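Local coordinates for Lin2722 protein (Listeria innocua, PDB 3DS8) that is of unknown function but has an alpha/beta-hydrolase fold and is probably a serine hydrolase with a Ser-His-Asp triad, at residues A[28-33]-A[231-236]; A[50-55]-A[88-93]; A[95-100]-A[123-128]; A[149-154]-A[196-201]; A[188-193]-A[221-226]. All coordinates share one frame; numbering follows the deposited sequence.

Overall arrangement
From the N terminus, helix 20-30 runs out at the first segment of interaction 1, whose partner lies on helix 229-240 nearly 200 residues later; the loop it closes holds the other four contacts. Interaction 2 ties the loop after edge strand 46-50 to the end of helix 73-91. The chain passes almost at once into strand 95-101, and interaction 3 pairs it with strand 123-130 near the centre of the sheet, where T235 of interaction 1 packs on V99 and V128. Next come interactions 4 and 5, whose segments alternate, so that their loops cross; they join connections between strand 123-130 and helix 229-240, across the chain's centre from interaction 2.

Interaction 1. Residues A[28-33]-A[231-236]; sequences NEYRSS and SIEKTY. With SO4 (sulfate ion), chain E.
The phenol rings of Y30 and Y236 lie face to face, their planes 9° apart and their centroids 3.7 Å from each other, in an offset stack at the protein surface. The displacement puts Y30 CD1 over the centre of the Y236 ring and Y236 CG toward the rim of the Y30 ring, and the closest atoms are Y30 CE1 and Y236 CD2 at 3.4 Å. With CG anti to the backbone N (chi1 169°), the Y236 ring is carried against Y30. Y236 CB adds a CH-pi contact over the same face of Y30, 4.0 Å from the ring centroid. Around the rims the packing is lighter. I232 CG2 meets the edge of Y30 at CE2, Y30 OH passes 3.7 Å from E233 CA, and S32 OG lies in the plane of the Y236 ring, 3.7 Å from CE1. R31, the first residue beyond helix 20-30 and of positive phi, turns the other way. Its NH1 bonds to N28 O, while NE and NH2 hold O4 and O2 of a sulfate, probably from the crystallisation liquor, NE to O4 at 2.7 Å. Helix 20-30 and helix 229-240, which pack on the same side of the central sheet, are thus joined here by aromatic stacking and dispersion, with the polar groups of both tyrosines left at the margins of the stack.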
# COMPACT_ATOMS: atom_id res chain seq x y z
N ASN A 28 17.82 -10.20 -0.57
CA ASN A 28 19.24 -10.40 -0.37
C ASN A 28 19.62 -10.61 1.09
O ASN A 28 20.61 -11.28 1.39
CB ASN A 28 20.07 -9.22 -0.95
CG ASN A 28 19.91 -9.06 -2.46
OD1 ASN A 28 19.42 -9.95 -3.16
ND2 ASN A 28 20.27 -7.87 -2.95
N GLU A 29 18.89 -9.98 1.99
CA GLU A 29 19.20 -10.03 3.41
C GLU A 29 18.23 -10.85 4.21
O GLU A 29 18.63 -11.80 4.87
CB GLU A 29 19.31 -8.62 3.94
CG GLU A 29 20.59 -8.00 3.41
CD GLU A 29 20.85 -6.73 4.02
OE1 GLU A 29 20.47 -5.71 3.37
OE2 GLU A 29 21.41 -6.77 5.14
N TYR A 30 16.96 -10.51 4.14
CA TYR A 30 15.94 -11.37 4.74
C TYR A 30 15.87 -12.70 3.99
O TYR A 30 15.73 -13.75 4.61
CB TYR A 30 14.60 -10.73 4.74
CG TYR A 30 14.45 -9.53 5.63
CD1 TYR A 30 14.40 -9.70 7.01
CD2 TYR A 30 14.34 -8.25 5.10
CE1 TYR A 30 14.23 -8.61 7.84
CE2 TYR A 30 14.15 -7.14 5.95
CZ TYR A 30 14.09 -7.35 7.31
OH TYR A 30 13.93 -6.27 8.17
N ARG A 31 16.00 -12.62 2.66
CA ARG A 31 15.93 -13.77 1.75
C ARG A 31 14.61 -14.50 1.95
O ARG A 31 14.58 -15.73 1.90
CB ARG A 31 17.14 -14.70 1.91
CG ARG A 31 18.39 -14.02 1.48
CD ARG A 31 19.58 -14.94 1.44
NE ARG A 31 20.09 -15.32 2.74
CZ ARG A 31 21.00 -14.65 3.45
NH1 ARG A 31 21.49 -13.49 3.04
NH2 ARG A 31 21.44 -15.17 4.57
N SER A 32 13.54 -13.71 2.12
CA SER A 32 12.17 -14.23 2.23
C SER A 32 11.49 -14.30 0.86
O SER A 32 10.47 -15.01 0.71
CB SER A 32 11.33 -13.37 3.18
OG SER A 32 11.51 -11.99 2.93
N SER A 33 12.04 -13.56 -0.10
CA SER A 33 11.61 -13.63 -1.51
C SER A 33 12.82 -14.04 -2.31
O SER A 33 13.92 -13.63 -1.98
CB SER A 33 11.09 -12.29 -2.02
OG SER A 33 9.90 -11.86 -1.38
N SER A 231 10.50 1.52 8.37
CA SER A 231 9.52 1.16 7.36
C SER A 231 9.77 -0.23 6.81
O SER A 231 8.86 -1.06 6.72
CB SER A 231 9.45 2.16 6.18
OG SER A 231 8.77 3.32 6.61
N ILE A 232 11.01 -0.49 6.47
CA ILE A 232 11.35 -1.79 5.89
C ILE A 232 11.20 -2.93 6.91
O ILE A 232 10.64 -4.02 6.60
CB ILE A 232 12.74 -1.76 5.23
CG1 ILE A 232 12.68 -0.78 4.05
CG2 ILE A 232 13.10 -3.19 4.76
CD1 ILE A 232 14.05 -0.40 3.46
N GLU A 233 11.65 -2.70 8.12
CA GLU A 233 11.50 -3.68 9.22
C GLU A 233 10.01 -3.98 9.48
O GLU A 233 9.62 -5.14 9.61
CB GLU A 233 12.17 -3.19 10.49
CG GLU A 233 13.66 -3.05 10.36
CD GLU A 233 14.25 -1.94 11.27
OE1 GLU A 233 13.65 -1.61 12.33
OE2 GLU A 233 15.32 -1.40 10.91
N LYS A 234 9.20 -2.92 9.55
CA LYS A 234 7.78 -3.13 9.88
C LYS A 234 7.05 -3.87 8.74
O LYS A 234 6.20 -4.72 8.98
CB LYS A 234 7.13 -1.80 10.24
CG LYS A 234 5.79 -1.95 10.95
CD LYS A 234 5.91 -2.37 12.39
CE LYS A 234 4.53 -2.59 13.02
NZ LYS A 234 4.58 -3.11 14.43
N THR A 235 7.41 -3.51 7.50
CA THR A 235 6.86 -4.12 6.33
C THR A 235 7.24 -5.60 6.26
O THR A 235 6.40 -6.46 6.02
CB THR A 235 7.27 -3.32 5.04
OG1 THR A 235 6.69 -2.01 5.10
CG2 THR A 235 6.73 -3.99 3.80
N TYR A 236 8.52 -5.91 6.45
CA TYR A 236 8.93 -7.31 6.53
C TYR A 236 8.12 -8.05 7.57
O TYR A 236 7.58 -9.13 7.29
CB TYR A 236 10.42 -7.43 6.85
CG TYR A 236 10.81 -8.84 7.20
CD1 TYR A 236 10.98 -9.83 6.18
CD2 TYR A 236 10.97 -9.21 8.53
CE1 TYR A 236 11.32 -11.09 6.49
CE2 TYR A 236 11.28 -10.50 8.86
CZ TYR A 236 11.46 -11.44 7.84
OH TYR A 236 11.83 -12.72 8.18
S SO4 E . 19.14 -18.20 4.69
O1 SO4 E . 18.13 -17.77 5.68
O2 SO4 E . 20.46 -17.77 5.17
O3 SO4 E . 19.22 -19.68 4.53
O4 SO4 E . 18.77 -17.65 3.36

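Interaction 2. Residues A[50-55]-A[88-93]; sequences EGKLTK and KSRYGF
R90, in the last turn of helix 73-91, reaches across to the backbone of G51 and lies beside K52. With its chain extended from CG to NE, it brings NH1 to G51 O at 3.2 Å, and that oxygen lies in the guanidinium plane. K52 runs obliquely past, though the placement of its chain against R90 NH2 is doubtful; a water links K52 NZ to R90 O at the C-terminal end of the helix. Y91 follows, its OH taking the amide hydrogen of L53 N in a nearly straight bond of 3.0 Å (168°). L53 packs over one face of this ring, with CB 3.8 Å from Y91 CE1, while R90 CG covers the opposite face. G92 leaves the helix with positive phi, and F93 then turns its edge to L53, CZ being 3.7 Å from L53 CD1. L37 of strand 36-42 also touches L53, R90 and Y91. The arrangement joins a helix C-terminus to the loop after edge strand 46-50, at one border of the alpha/beta-hydrolase sheet.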
# COMPACT_ATOMS: atom_id res chain seq x y z
N GLU A 50 8.89 -7.98 -17.63
CA GLU A 50 10.32 -8.33 -17.76
C GLU A 50 10.69 -9.33 -16.68
O GLU A 50 10.57 -9.04 -15.48
CB GLU A 50 11.19 -7.08 -17.61
CG GLU A 50 10.95 -6.04 -18.70
CD GLU A 50 11.61 -4.69 -18.36
OE1 GLU A 50 11.01 -3.87 -17.59
OE2 GLU A 50 12.73 -4.46 -18.88
N GLY A 51 11.09 -10.52 -17.12
CA GLY A 51 11.43 -11.60 -16.23
C GLY A 51 10.41 -12.72 -16.31
O GLY A 51 9.38 -12.60 -16.97
N LYS A 52 10.67 -13.81 -15.63
CA LYS A 52 9.80 -14.96 -15.62
C LYS A 52 9.89 -15.55 -14.24
O LYS A 52 10.99 -15.78 -13.75
CB LYS A 52 10.29 -16.00 -16.64
CG LYS A 52 9.53 -17.34 -16.62
CD LYS A 52 8.16 -17.14 -17.24
CE LYS A 52 7.19 -18.32 -17.07
NZ LYS A 52 6.11 -18.25 -18.10
N LEU A 53 8.76 -15.87 -13.63
CA LEU A 53 8.76 -16.55 -12.33
C LEU A 53 8.72 -18.04 -12.56
O LEU A 53 7.99 -18.52 -13.46
CB LEU A 53 7.56 -16.09 -11.49
CG LEU A 53 7.50 -14.59 -11.27
CD1 LEU A 53 6.19 -14.19 -10.57
CD2 LEU A 53 8.72 -14.12 -10.47
N THR A 54 9.53 -18.78 -11.80
CA THR A 54 9.64 -20.23 -11.92
C THR A 54 8.73 -20.91 -10.93
O THR A 54 8.11 -20.26 -10.06
CB THR A 54 11.07 -20.76 -11.67
OG1 THR A 54 11.38 -20.73 -10.27
CG2 THR A 54 12.10 -19.93 -12.44
N LYS A 55 8.66 -22.24 -11.07
CA LYS A 55 7.93 -23.10 -10.13
C LYS A 55 8.52 -23.06 -8.73
O LYS A 55 7.81 -23.34 -7.75
CB LYS A 55 7.90 -24.57 -10.63
CG LYS A 55 9.28 -25.19 -10.88
CD LYS A 55 9.16 -26.61 -11.45
CE LYS A 55 10.51 -27.29 -11.49
NZ LYS A 55 10.38 -28.68 -12.06
N LYS A 88 -2.54 -12.75 -13.54
CA LYS A 88 -3.27 -13.94 -13.08
C LYS A 88 -3.43 -14.91 -14.26
O LYS A 88 -3.31 -16.14 -14.10
CB LYS A 88 -4.62 -13.60 -12.46
CG LYS A 88 -5.32 -14.84 -11.82
CD LYS A 88 -6.48 -14.51 -10.89
CE LYS A 88 -7.06 -15.76 -10.24
NZ LYS A 88 -7.97 -16.39 -11.20
N SER A 89 -3.71 -14.37 -15.45
CA SER A 89 -3.80 -15.21 -16.63
C SER A 89 -2.53 -16.00 -16.86
O SER A 89 -2.60 -17.21 -17.16
CB SER A 89 -4.13 -14.40 -17.86
OG SER A 89 -4.36 -15.27 -18.94
N ARG A 90 -1.39 -15.33 -16.76
CA ARG A 90 -0.07 -15.96 -16.95
C ARG A 90 0.29 -16.96 -15.86
O ARG A 90 0.76 -18.06 -16.18
CB ARG A 90 1.03 -14.89 -17.06
CG ARG A 90 2.44 -15.42 -17.29
CD ARG A 90 3.51 -14.32 -17.44
NE ARG A 90 4.74 -14.88 -18.02
CZ ARG A 90 5.96 -14.33 -17.99
NH1 ARG A 90 6.23 -13.20 -17.37
NH2 ARG A 90 6.94 -14.98 -18.61
N TYR A 91 0.10 -16.60 -14.59
CA TYR A 91 0.61 -17.40 -13.48
C TYR A 91 -0.44 -17.99 -12.54
O TYR A 91 -0.08 -18.81 -11.69
CB TYR A 91 1.59 -16.58 -12.63
CG TYR A 91 2.85 -16.18 -13.33
CD1 TYR A 91 3.83 -17.10 -13.62
CD2 TYR A 91 3.06 -14.86 -13.73
CE1 TYR A 91 5.00 -16.74 -14.28
CE2 TYR A 91 4.24 -14.49 -14.37
CZ TYR A 91 5.19 -15.43 -14.63
OH TYR A 91 6.36 -15.08 -15.27
N GLY A 92 -1.67 -17.51 -12.58
CA GLY A 92 -2.75 -18.12 -11.78
C GLY A 92 -2.91 -17.71 -10.31
O GLY A 92 -3.81 -18.23 -9.64
N PHE A 93 -2.13 -16.74 -9.84
CA PHE A 93 -2.12 -16.32 -8.44
C PHE A 93 -3.53 -15.94 -8.02
O PHE A 93 -4.12 -15.05 -8.60
CB PHE A 93 -1.24 -15.09 -8.22
CG PHE A 93 0.20 -15.23 -8.66
CD1 PHE A 93 0.98 -16.28 -8.20
CD2 PHE A 93 0.77 -14.31 -9.52
CE1 PHE A 93 2.33 -16.39 -8.58
CE2 PHE A 93 2.11 -14.40 -9.90
CZ PHE A 93 2.88 -15.46 -9.45
O HOH W 1 3.20 -19.09 -17.05

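Interaction 3. Residues A[95-100]-A[123-128]; sequences QMDGVG and TLRKLV. With SO4 (sulfate ion), chain F.
D97 and R125 form a bidentate salt bridge, the guanidinium gripping side-on: NE gives to OD1 at 2.9 Å and NH2 to OD2 at 2.8 Å. R125 CG is anti to the backbone N (chi1 -179°) and the chain bends at chi3 (66°), which brings NE round to D97. Each oxygen uses its syn lone pair, and the two flat groups are nearly coplanar, 10° apart. D97 OD1 has a second donor, K126 N, which comes from above the carboxylate plane, and OD2 has another partner in R59, so the buried carboxylate is probably held as an anion. Backbone bonds make a parallel ladder: M96 N to T123 O, R125 N to M96 O, G98 N to K126 O, V128 N to G98 O and G100 N to V128 O. A beta bulge shifts the register by one between M96 and G98. Helix 103-114 connects the two strands in a beta-alpha-beta unit of the alpha/beta-hydrolase fold, and G100 leads into a probable nucleophile elbow that carries S102. Apolar contacts fall on both faces: selenomethionine M96 CE lies 4.0 Å from L124 CD1 under helix 103-114, and V99 CG1 the same distance from V128 CB beneath helix 229-240. K126 runs alongside D97, its NZ going on to E173, the carbonyls of F238 and F242, and a sulfate probably from the crystallisation liquor.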
# COMPACT_ATOMS: atom_id res chain seq x y z
N GLN A 95 -4.24 -14.88 -4.79
CA GLN A 95 -4.00 -13.79 -3.81
C GLN A 95 -2.70 -13.09 -4.11
O GLN A 95 -1.82 -13.68 -4.71
CB GLN A 95 -3.90 -14.33 -2.40
CG GLN A 95 -5.10 -15.10 -1.92
CD GLN A 95 -4.95 -15.49 -0.46
OE1 GLN A 95 -4.30 -16.49 -0.14
NE2 GLN A 95 -5.53 -14.70 0.41
N MSE A 96 -2.57 -11.85 -3.64
CA MSE A 96 -1.32 -11.13 -3.64
C MSE A 96 -1.29 -10.17 -2.44
O MSE A 96 -2.33 -9.76 -1.97
CB MSE A 96 -1.19 -10.33 -4.90
CG MSE A 96 -2.13 -9.22 -4.98
SE MSE A 96 -1.95 -8.35 -6.74
CE MSE A 96 -2.51 -6.52 -6.25
N ASP A 97 -0.10 -9.85 -2.00
CA ASP A 97 0.11 -8.77 -1.02
C ASP A 97 0.64 -7.55 -1.77
O ASP A 97 1.13 -7.68 -2.88
CB ASP A 97 1.12 -9.21 -0.00
CG ASP A 97 0.66 -10.40 0.77
OD1 ASP A 97 -0.54 -10.55 0.98
OD2 ASP A 97 1.54 -11.16 1.20
N GLY A 98 0.44 -6.36 -1.24
CA GLY A 98 0.94 -5.16 -1.88
C GLY A 98 1.50 -4.15 -0.90
O GLY A 98 1.00 -4.03 0.20
N VAL A 99 2.56 -3.48 -1.31
CA VAL A 99 3.16 -2.39 -0.58
C VAL A 99 3.15 -1.21 -1.52
O VAL A 99 3.68 -1.30 -2.63
CB VAL A 99 4.59 -2.67 -0.18
CG1 VAL A 99 5.13 -1.50 0.67
CG2 VAL A 99 4.72 -4.00 0.58
N GLY A 100 2.59 -0.09 -1.08
CA GLY A 100 2.55 1.11 -1.89
C GLY A 100 3.04 2.36 -1.18
O GLY A 100 2.63 2.65 -0.06
N THR A 123 -6.80 -11.62 -5.36
CA THR A 123 -7.42 -10.90 -4.26
C THR A 123 -6.28 -10.30 -3.42
O THR A 123 -5.31 -11.00 -3.12
CB THR A 123 -8.20 -11.84 -3.33
OG1 THR A 123 -7.31 -12.82 -2.82
CG2 THR A 123 -9.26 -12.55 -4.02
N LEU A 124 -6.38 -9.03 -3.05
CA LEU A 124 -5.37 -8.41 -2.16
C LEU A 124 -5.57 -8.97 -0.76
O LEU A 124 -6.68 -9.04 -0.25
CB LEU A 124 -5.52 -6.90 -2.14
CG LEU A 124 -4.42 -6.04 -1.59
CD1 LEU A 124 -3.09 -6.26 -2.32
CD2 LEU A 124 -4.89 -4.56 -1.69
N ARG A 125 -4.49 -9.44 -0.17
CA ARG A 125 -4.49 -10.01 1.15
C ARG A 125 -3.88 -9.00 2.16
O ARG A 125 -4.60 -8.43 2.97
CB ARG A 125 -3.74 -11.33 1.16
CG ARG A 125 -3.72 -12.01 2.54
CD ARG A 125 -2.85 -13.24 2.60
NE ARG A 125 -1.43 -12.95 2.43
CZ ARG A 125 -0.47 -13.80 2.79
NH1 ARG A 125 -0.78 -14.99 3.31
NH2 ARG A 125 0.78 -13.46 2.64
N LYS A 126 -2.58 -8.78 2.09
CA LYS A 126 -1.93 -7.77 2.95
C LYS A 126 -1.72 -6.51 2.14
O LYS A 126 -1.29 -6.59 0.98
CB LYS A 126 -0.60 -8.26 3.44
CG LYS A 126 -0.72 -9.48 4.38
CD LYS A 126 0.63 -10.05 4.65
CE LYS A 126 0.58 -11.25 5.52
NZ LYS A 126 0.38 -11.00 6.95
N LEU A 127 -2.00 -5.36 2.73
CA LEU A 127 -1.88 -4.05 2.09
C LEU A 127 -1.07 -3.17 3.03
O LEU A 127 -1.51 -2.88 4.14
CB LEU A 127 -3.25 -3.41 1.88
CG LEU A 127 -3.40 -2.17 1.01
CD1 LEU A 127 -4.94 -1.88 0.82
CD2 LEU A 127 -2.62 -0.96 1.56
N VAL A 128 0.12 -2.78 2.60
CA VAL A 128 0.96 -1.82 3.32
C VAL A 128 0.98 -0.48 2.59
O VAL A 128 1.30 -0.38 1.38
CB VAL A 128 2.41 -2.34 3.51
CG1 VAL A 128 3.27 -1.31 4.30
CG2 VAL A 128 2.46 -3.71 4.20
S SO4 F . -2.27 -14.08 7.37
O1 SO4 F . -2.66 -15.50 7.26
O2 SO4 F . -2.77 -13.63 8.71
O3 SO4 F . -0.81 -13.92 7.23
O4 SO4 F . -2.81 -13.31 6.22

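Interaction 4. Residues A[149-154]-A[196-201]; sequences KKLPNS and SLATRL
L201, at the end of a short 3-10 segment (198-201), fits against L151 and the backbone of K149, joining two loops of the alpha/beta-hydrolase fold: one leads into helix 156-163, the other runs from helix 193-196 to strand 209-216. The tight part is aliphatic. L201 CG is anti to the carbonyl carbon (chi1 -54°), which brings its branch point up to the 149-154 segment. L201 CD1 meets L151 CG at 3.7 Å, the two leucines crossing obliquely, and L151 CD2 reaches A198 CB at 4.3 Å. M158 of helix 156-163 touches L151, A198 and L201, completing the apolar cluster. On the loose side, the K149 and K150 side chains start away from the 196-201 segment and lie exposed; K149 NZ bonds to Y253 OH and S147 O. R200, by contrast, is buried, its guanidinium bonded to E212 and to the carbonyls of L146 and F148, just before K149. The closest approach is by the other branch of L201, CD2 lying 3.3 Å from K149 O.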
# COMPACT_ATOMS: atom_id res chain seq x y z
N LYS A 149 -11.10 10.47 16.10
CA LYS A 149 -12.20 9.56 15.77
C LYS A 149 -12.93 10.02 14.52
O LYS A 149 -13.74 9.28 14.01
CB LYS A 149 -13.24 9.54 16.90
CG LYS A 149 -12.68 9.33 18.31
CD LYS A 149 -12.30 7.91 18.54
CE LYS A 149 -11.79 7.72 19.99
NZ LYS A 149 -10.32 8.09 20.13
N LYS A 150 -12.70 11.26 14.08
CA LYS A 150 -13.26 11.83 12.86
C LYS A 150 -12.29 12.87 12.33
O LYS A 150 -11.43 13.38 13.06
CB LYS A 150 -14.61 12.51 13.10
CG LYS A 150 -14.58 13.57 14.14
CD LYS A 150 -15.86 14.46 14.11
CE LYS A 150 -17.10 13.83 14.77
NZ LYS A 150 -18.09 14.89 15.31
N LEU A 151 -12.44 13.21 11.06
CA LEU A 151 -11.60 14.24 10.44
C LEU A 151 -12.28 15.60 10.52
O LEU A 151 -13.51 15.69 10.42
CB LEU A 151 -11.29 13.91 8.99
CG LEU A 151 -10.59 12.56 8.80
CD1 LEU A 151 -10.90 12.05 7.38
CD2 LEU A 151 -9.10 12.70 9.04
N PRO A 152 -11.48 16.67 10.69
CA PRO A 152 -12.01 18.01 10.56
C PRO A 152 -12.87 18.22 9.31
O PRO A 152 -13.93 18.84 9.37
CB PRO A 152 -10.74 18.87 10.54
CG PRO A 152 -9.82 18.13 11.48
CD PRO A 152 -10.07 16.68 11.09
N ASN A 153 -12.43 17.66 8.17
CA ASN A 153 -13.23 17.67 6.94
C ASN A 153 -12.82 16.50 6.08
O ASN A 153 -11.63 16.32 5.85
CB ASN A 153 -13.02 18.96 6.18
CG ASN A 153 -13.87 19.03 4.92
OD1 ASN A 153 -15.10 18.85 4.97
ND2 ASN A 153 -13.21 19.30 3.79
N SER A 154 -13.78 15.70 5.63
CA SER A 154 -13.45 14.58 4.73
C SER A 154 -13.48 15.06 3.31
O SER A 154 -14.46 15.68 2.89
CB SER A 154 -14.44 13.42 4.86
OG SER A 154 -14.50 13.01 6.21
N SER A 196 -2.41 10.32 6.52
CA SER A 196 -1.78 8.99 6.31
C SER A 196 -2.24 7.86 7.25
O SER A 196 -1.90 6.69 7.02
CB SER A 196 -0.24 9.12 6.26
OG SER A 196 0.26 9.98 7.20
N LEU A 197 -3.04 8.22 8.26
CA LEU A 197 -3.66 7.27 9.18
C LEU A 197 -5.16 7.21 9.06
O LEU A 197 -5.80 6.50 9.83
CB LEU A 197 -3.29 7.65 10.60
CG LEU A 197 -1.82 7.62 11.00
CD1 LEU A 197 -1.72 8.31 12.40
CD2 LEU A 197 -1.23 6.22 11.00
N ALA A 198 -5.73 7.90 8.08
CA ALA A 198 -7.19 8.08 8.03
C ALA A 198 -7.91 6.78 7.66
O ALA A 198 -9.12 6.68 7.84
CB ALA A 198 -7.55 9.23 7.13
N THR A 199 -7.16 5.76 7.22
CA THR A 199 -7.62 4.38 7.19
C THR A 199 -8.31 3.95 8.49
O THR A 199 -9.14 3.06 8.47
CB THR A 199 -6.45 3.41 6.89
OG1 THR A 199 -5.24 3.92 7.48
CG2 THR A 199 -6.25 3.28 5.35
N ARG A 200 -7.96 4.59 9.61
CA ARG A 200 -8.59 4.30 10.90
C ARG A 200 -10.10 4.41 10.86
O ARG A 200 -10.81 3.79 11.67
CB ARG A 200 -8.05 5.35 11.89
CG ARG A 200 -8.43 5.22 13.24
CD ARG A 200 -7.90 6.44 13.97
NE ARG A 200 -6.45 6.40 14.14
CZ ARG A 200 -5.81 7.19 15.00
NH1 ARG A 200 -6.49 8.03 15.76
NH2 ARG A 200 -4.49 7.13 15.13
N LEU A 201 -10.60 5.22 9.94
CA LEU A 201 -12.03 5.51 9.86
C LEU A 201 -12.83 4.57 8.95
O LEU A 201 -14.06 4.68 8.90
CB LEU A 201 -12.23 6.96 9.45
CG LEU A 201 -11.48 7.96 10.36
CD1 LEU A 201 -11.83 9.33 10.00
CD2 LEU A 201 -11.76 7.73 11.86

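Interaction 5. Residues A[188-193]-A[221-226]; sequences DGIVPT and VHQTLH. With SO4 (sulfate ion), chain B.
H222 lies with one ring face under I190, whose CB makes a CH-pi contact 4.1 Å from the ring centroid, while V191 CG2 approaches CE1 obliquely at 3.4 Å. H222 CG is anti to the backbone N (chi1 -171°), carrying the ring toward D188, and ND1 gives to D188 OD2 at 2.7 Å, meeting it on the syn side, 33° out of the carboxylate plane. The other oxygen of D188 is held by two amides: OD1 forms an Asx turn with I190 N, extended to an Asx motif by V191 N. The carbonyl D188 O takes H222 N at 2.8 Å. At the other edge H222 NE2 donates to sulfate O2 at 2.9 Å, and S102 OG lies close by. The set is consistent with the Ser-His-Asp triad of an alpha/beta hydrolase; the sulfate, probably from the crystallisation liquor and held also by S12 and N103, occupies what is probably the active site. D188 stands on the loop between strand 173-180 and helix 193-196, and H222 on the loop between strand 209-216 and helix 229-240, beyond the ends of two adjacent strands.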
# COMPACT_ATOMS: atom_id res chain seq x y z
N ASP A 188 4.52 14.65 7.43
CA ASP A 188 5.77 14.09 6.90
C ASP A 188 6.53 15.02 5.96
O ASP A 188 7.54 14.61 5.37
CB ASP A 188 5.53 12.71 6.28
CG ASP A 188 4.81 12.73 4.94
OD1 ASP A 188 4.61 13.82 4.33
OD2 ASP A 188 4.45 11.60 4.49
N GLY A 189 6.08 16.27 5.84
CA GLY A 189 6.68 17.26 5.00
C GLY A 189 5.76 17.56 3.81
O GLY A 189 5.80 18.65 3.23
N ILE A 190 4.93 16.58 3.46
CA ILE A 190 4.01 16.69 2.32
C ILE A 190 2.58 16.34 2.76
O ILE A 190 1.62 17.09 2.47
CB ILE A 190 4.43 15.78 1.17
CG1 ILE A 190 5.75 16.28 0.56
CG2 ILE A 190 3.35 15.76 0.04
CD1 ILE A 190 5.59 17.54 -0.27
N VAL A 191 2.47 15.23 3.47
CA VAL A 191 1.19 14.68 3.93
C VAL A 191 1.02 14.88 5.46
O VAL A 191 1.85 14.41 6.24
CB VAL A 191 1.11 13.16 3.60
CG1 VAL A 191 -0.26 12.50 4.10
CG2 VAL A 191 1.34 12.88 2.08
N PRO A 192 -0.12 15.45 5.88
CA PRO A 192 -0.43 15.48 7.31
C PRO A 192 -0.47 14.05 7.85
O PRO A 192 -1.03 13.14 7.24
CB PRO A 192 -1.80 16.18 7.38
CG PRO A 192 -1.89 16.94 6.10
CD PRO A 192 -1.17 16.12 5.09
N THR A 193 0.12 13.87 9.01
CA THR A 193 0.22 12.56 9.61
C THR A 193 -1.14 11.90 9.74
O THR A 193 -1.31 10.72 9.41
CB THR A 193 0.91 12.67 11.00
OG1 THR A 193 2.15 13.36 10.85
CG2 THR A 193 1.15 11.32 11.56
N VAL A 221 10.78 11.83 6.53
CA VAL A 221 10.25 12.69 5.48
C VAL A 221 9.60 11.90 4.36
O VAL A 221 10.02 10.80 4.05
CB VAL A 221 11.31 13.63 4.91
CG1 VAL A 221 11.71 14.65 5.96
CG2 VAL A 221 12.50 12.86 4.38
N HIS A 222 8.58 12.49 3.78
CA HIS A 222 7.70 11.85 2.80
C HIS A 222 8.46 11.11 1.70
O HIS A 222 8.16 9.96 1.42
CB HIS A 222 6.78 12.89 2.14
CG HIS A 222 5.72 12.28 1.30
ND1 HIS A 222 4.71 11.50 1.83
CD2 HIS A 222 5.50 12.33 -0.04
CE1 HIS A 222 3.93 11.08 0.85
NE2 HIS A 222 4.39 11.56 -0.30
N GLN A 223 9.41 11.80 1.09
CA GLN A 223 10.04 11.40 -0.15
C GLN A 223 10.79 10.04 -0.02
O GLN A 223 10.89 9.28 -1.00
CB GLN A 223 11.01 12.50 -0.61
CG GLN A 223 10.32 13.74 -1.13
CD GLN A 223 9.86 14.81 -0.08
OE1 GLN A 223 9.89 14.60 1.13
NE2 GLN A 223 9.45 15.99 -0.61
N THR A 224 11.30 9.77 1.18
CA THR A 224 12.09 8.58 1.44
C THR A 224 11.50 7.66 2.53
O THR A 224 12.19 6.77 3.09
CB THR A 224 13.54 8.99 1.76
OG1 THR A 224 13.59 9.97 2.81
CG2 THR A 224 14.17 9.59 0.49
N LEU A 225 10.24 7.86 2.87
CA LEU A 225 9.65 7.13 3.99
C LEU A 225 9.61 5.59 3.75
O LEU A 225 9.70 4.80 4.68
CB LEU A 225 8.24 7.67 4.30
CG LEU A 225 7.56 7.12 5.56
CD1 LEU A 225 8.34 7.44 6.83
CD2 LEU A 225 6.08 7.66 5.62
N HIS A 226 9.46 5.21 2.50
CA HIS A 226 9.54 3.79 2.06
C HIS A 226 10.97 3.19 2.09
O HIS A 226 11.13 1.99 1.81
CB HIS A 226 8.98 3.66 0.66
CG HIS A 226 9.77 4.39 -0.36
ND1 HIS A 226 10.00 5.75 -0.30
CD2 HIS A 226 10.38 3.96 -1.49
CE1 HIS A 226 10.74 6.12 -1.33
NE2 HIS A 226 11.00 5.05 -2.06
S SO4 B . 2.23 11.18 -3.68
O1 SO4 B . 1.15 11.11 -2.67
O2 SO4 B . 3.49 11.59 -3.08
O3 SO4 B . 2.46 9.87 -4.30
O4 SO4 B . 1.81 12.19 -4.70